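Local atomic coordinates of YecR (Salmonella typhimurium, PDB entry 7BGL), a protein that is of unknown function but is probably a membrane-attached lipoprotein that packs against other proteins in a large multi-chain assembly. Residues I81-S85 / L86-T90. Residues are numbered along the deposited sequence; the frame is centred on the assembly and turned at random.
Sequences IYAGS and LCLNT
Ile81 meets Leu88 and Asn89 just below the tip of a hairpin. With CG1 beside the backbone N (chi1 -57°), CG2 of Ile81 stands anti to N and lies 3.6 Å from CD1 of Leu88, while CG1 comes within 3.9 Å of Asn89 CB. The backbone adds a weak hydrogen bond from Leu88 N to Ile81 O (3.3 Å, 131°). Tyr82 points to the other side, as does Cys87, and Leu86 O lies over one face of the tyrosine ring, offset toward the rim. Ala83 returns to the side of Ile81: its CB is 3.6 Å from Leu88 CD1, so one methyl of the leucine touches both residues, and CD2 of Leu88 also approaches the alanine. Leu86 CB rests 3.4 Å from Ala83 O. At Gly84 phi turns positive (61°) as the chain reverses. Its O receives a weak hydrogen bond from Leu86 N (3.1 Å), closing an inverse gamma turn centred on Ser85. Other proteins of the assembly pack on this tip; Tyr82 stacks edge-to-face on an aromatic side chain of one of them. The whole forms the end of a beta hairpin between strands 76-82 and 87-97 of the antiparallel sheet, its arms cross-linked by the Cys79-Cys87 disulfide.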
ATOM      1  N   ILE C  81      -0.082  39.006  90.873  1.00 96.40           N
ATOM      2  CA  ILE C  81      -1.065  38.057  91.381  1.00 96.40           C
ATOM      3  C   ILE C  81      -2.285  38.106  90.476  1.00 96.40           C
ATOM      4  O   ILE C  81      -2.803  39.190  90.184  1.00 96.40           O
ATOM      5  CB  ILE C  81      -1.460  38.361  92.838  1.00 96.40           C
ATOM      6  CG1 ILE C  81      -0.222  38.375  93.736  1.00 96.40           C
ATOM      7  CG2 ILE C  81      -2.470  37.341  93.338  1.00 96.40           C
ATOM      8  CD1 ILE C  81       0.390  37.010  93.947  1.00 96.40           C
ATOM      9  N   TYR C  82      -2.745  36.939  90.034  1.00 85.34           N
ATOM     10  CA  TYR C  82      -3.890  36.830  89.141  1.00 85.34           C
ATOM     11  C   TYR C  82      -5.004  36.062  89.836  1.00 85.34           C
ATOM     12  O   TYR C  82      -4.768  34.983  90.391  1.00 85.34           O
ATOM     13  CB  TYR C  82      -3.505  36.136  87.833  1.00 85.34           C
ATOM     14  CG  TYR C  82      -3.083  37.088  86.737  1.00 85.34           C
ATOM     15  CD1 TYR C  82      -2.051  37.992  86.937  1.00 85.34           C
ATOM     16  CD2 TYR C  82      -3.722  37.085  85.504  1.00 85.34           C
ATOM     17  CE1 TYR C  82      -1.662  38.865  85.940  1.00 85.34           C
ATOM     18  CE2 TYR C  82      -3.340  37.956  84.501  1.00 85.34           C
ATOM     19  CZ  TYR C  82      -2.310  38.843  84.725  1.00 85.34           C
ATOM     20  OH  TYR C  82      -1.926  39.712  83.729  1.00 85.34           O
ATOM     21  N   ALA C  83      -6.213  36.621  89.804  1.00 83.64           N
ATOM     22  CA  ALA C  83      -7.407  35.978  90.357  1.00 83.64           C
ATOM     23  C   ALA C  83      -8.511  36.121  89.312  1.00 83.64           C
ATOM     24  O   ALA C  83      -9.251  37.109  89.308  1.00 83.64           O
ATOM     25  CB  ALA C  83      -7.805  36.590  91.694  1.00 83.64           C
ATOM     26  N   GLY C  84      -8.614  35.133  88.432  1.00 78.94           N
ATOM     27  CA  GLY C  84      -9.580  35.226  87.349  1.00 78.94           C
ATOM     28  C   GLY C  84      -9.280  36.426  86.473  1.00 78.94           C
ATOM     29  O   GLY C  84      -8.127  36.696  86.123  1.00 78.94           O
ATOM     30  N   SER C  85     -10.328  37.160  86.111  1.00 80.34           N
ATOM     31  CA  SER C  85     -10.186  38.358  85.284  1.00 80.34           C
ATOM     32  C   SER C  85      -9.955  39.600  86.143  1.00 80.34           C
ATOM     33  O   SER C  85     -10.678  40.591  86.055  1.00 80.34           O
ATOM     34  CB  SER C  85     -11.414  38.526  84.396  1.00 80.34           C
ATOM     35  OG  SER C  85     -11.597  37.397  83.560  1.00 80.34           O
ATOM     36  N   LEU C  86      -8.927  39.542  86.986  1.00 89.91           N
ATOM     37  CA  LEU C  86      -8.610  40.637  87.891  1.00 89.91           C
ATOM     38  C   LEU C  86      -7.101  40.694  88.088  1.00 89.91           C
ATOM     39  O   LEU C  86      -6.351  39.874  87.552  1.00 89.91           O
ATOM     40  CB  LEU C  86      -9.341  40.474  89.228  1.00 89.91           C
ATOM     41  CG  LEU C  86     -10.851  40.719  89.218  1.00 89.91           C
ATOM     42  CD1 LEU C  86     -11.414  40.642  90.628  1.00 89.91           C
ATOM     43  CD2 LEU C  86     -11.172  42.061  88.582  1.00 89.91           C
ATOM     44  N   CYS C  87      -6.659  41.680  88.871  1.00105.64           N
ATOM     45  CA  CYS C  87      -5.242  41.867  89.199  1.00105.64           C
ATOM     46  C   CYS C  87      -5.171  42.244  90.677  1.00105.64           C
ATOM     47  O   CYS C  87      -5.299  43.417  91.038  1.00105.64           O
ATOM     48  CB  CYS C  87      -4.601  42.924  88.310  1.00105.64           C
ATOM     49  SG  CYS C  87      -2.849  43.218  88.643  1.00105.64           S
ATOM     50  N   LEU C  88      -4.967  41.238  91.530  1.00107.89           N
ATOM     51  CA  LEU C  88      -4.949  41.483  92.969  1.00107.89           C
ATOM     52  C   LEU C  88      -3.808  42.413  93.361  1.00107.89           C
ATOM     53  O   LEU C  88      -3.994  43.328  94.172  1.00107.89           O
ATOM     54  CB  LEU C  88      -4.844  40.158  93.723  1.00107.89           C
ATOM     55  CG  LEU C  88      -5.977  39.157  93.484  1.00107.89           C
ATOM     56  CD1 LEU C  88      -5.821  37.942  94.384  1.00107.89           C
ATOM     57  CD2 LEU C  88      -7.330  39.818  93.697  1.00107.89           C
ATOM     58  N   ASN C  89      -2.621  42.197  92.799  1.00109.67           N
ATOM     59  CA  ASN C  89      -1.450  43.003  93.113  1.00109.67           C
ATOM     60  C   ASN C  89      -0.738  43.400  91.829  1.00109.67           C
ATOM     61  O   ASN C  89      -0.726  42.652  90.848  1.00109.67           O
ATOM     62  CB  ASN C  89      -0.480  42.251  94.034  1.00109.67           C
ATOM     63  CG  ASN C  89       0.716  43.093  94.431  1.00109.67           C
ATOM     64  OD1 ASN C  89       0.566  44.184  94.981  1.00109.67           O
ATOM     65  ND2 ASN C  89       1.912  42.590  94.151  1.00109.67           N
ATOM     66  N   THR C  90      -0.141  44.590  91.847  1.00110.66           N
ATOM     67  CA  THR C  90       0.624  45.102  90.719  1.00110.66           C
ATOM     68  C   THR C  90       2.008  45.507  91.199  1.00110.66           C
ATOM     69  O   THR C  90       2.138  46.213  92.204  1.00110.66           O
ATOM     70  CB  THR C  90      -0.076  46.296  90.062  1.00110.66           C
ATOM     71  OG1 THR C  90      -1.366  45.893  89.587  1.00110.66           O
ATOM     72  CG2 THR C  90       0.747  46.819  88.897  1.00110.66           C
TER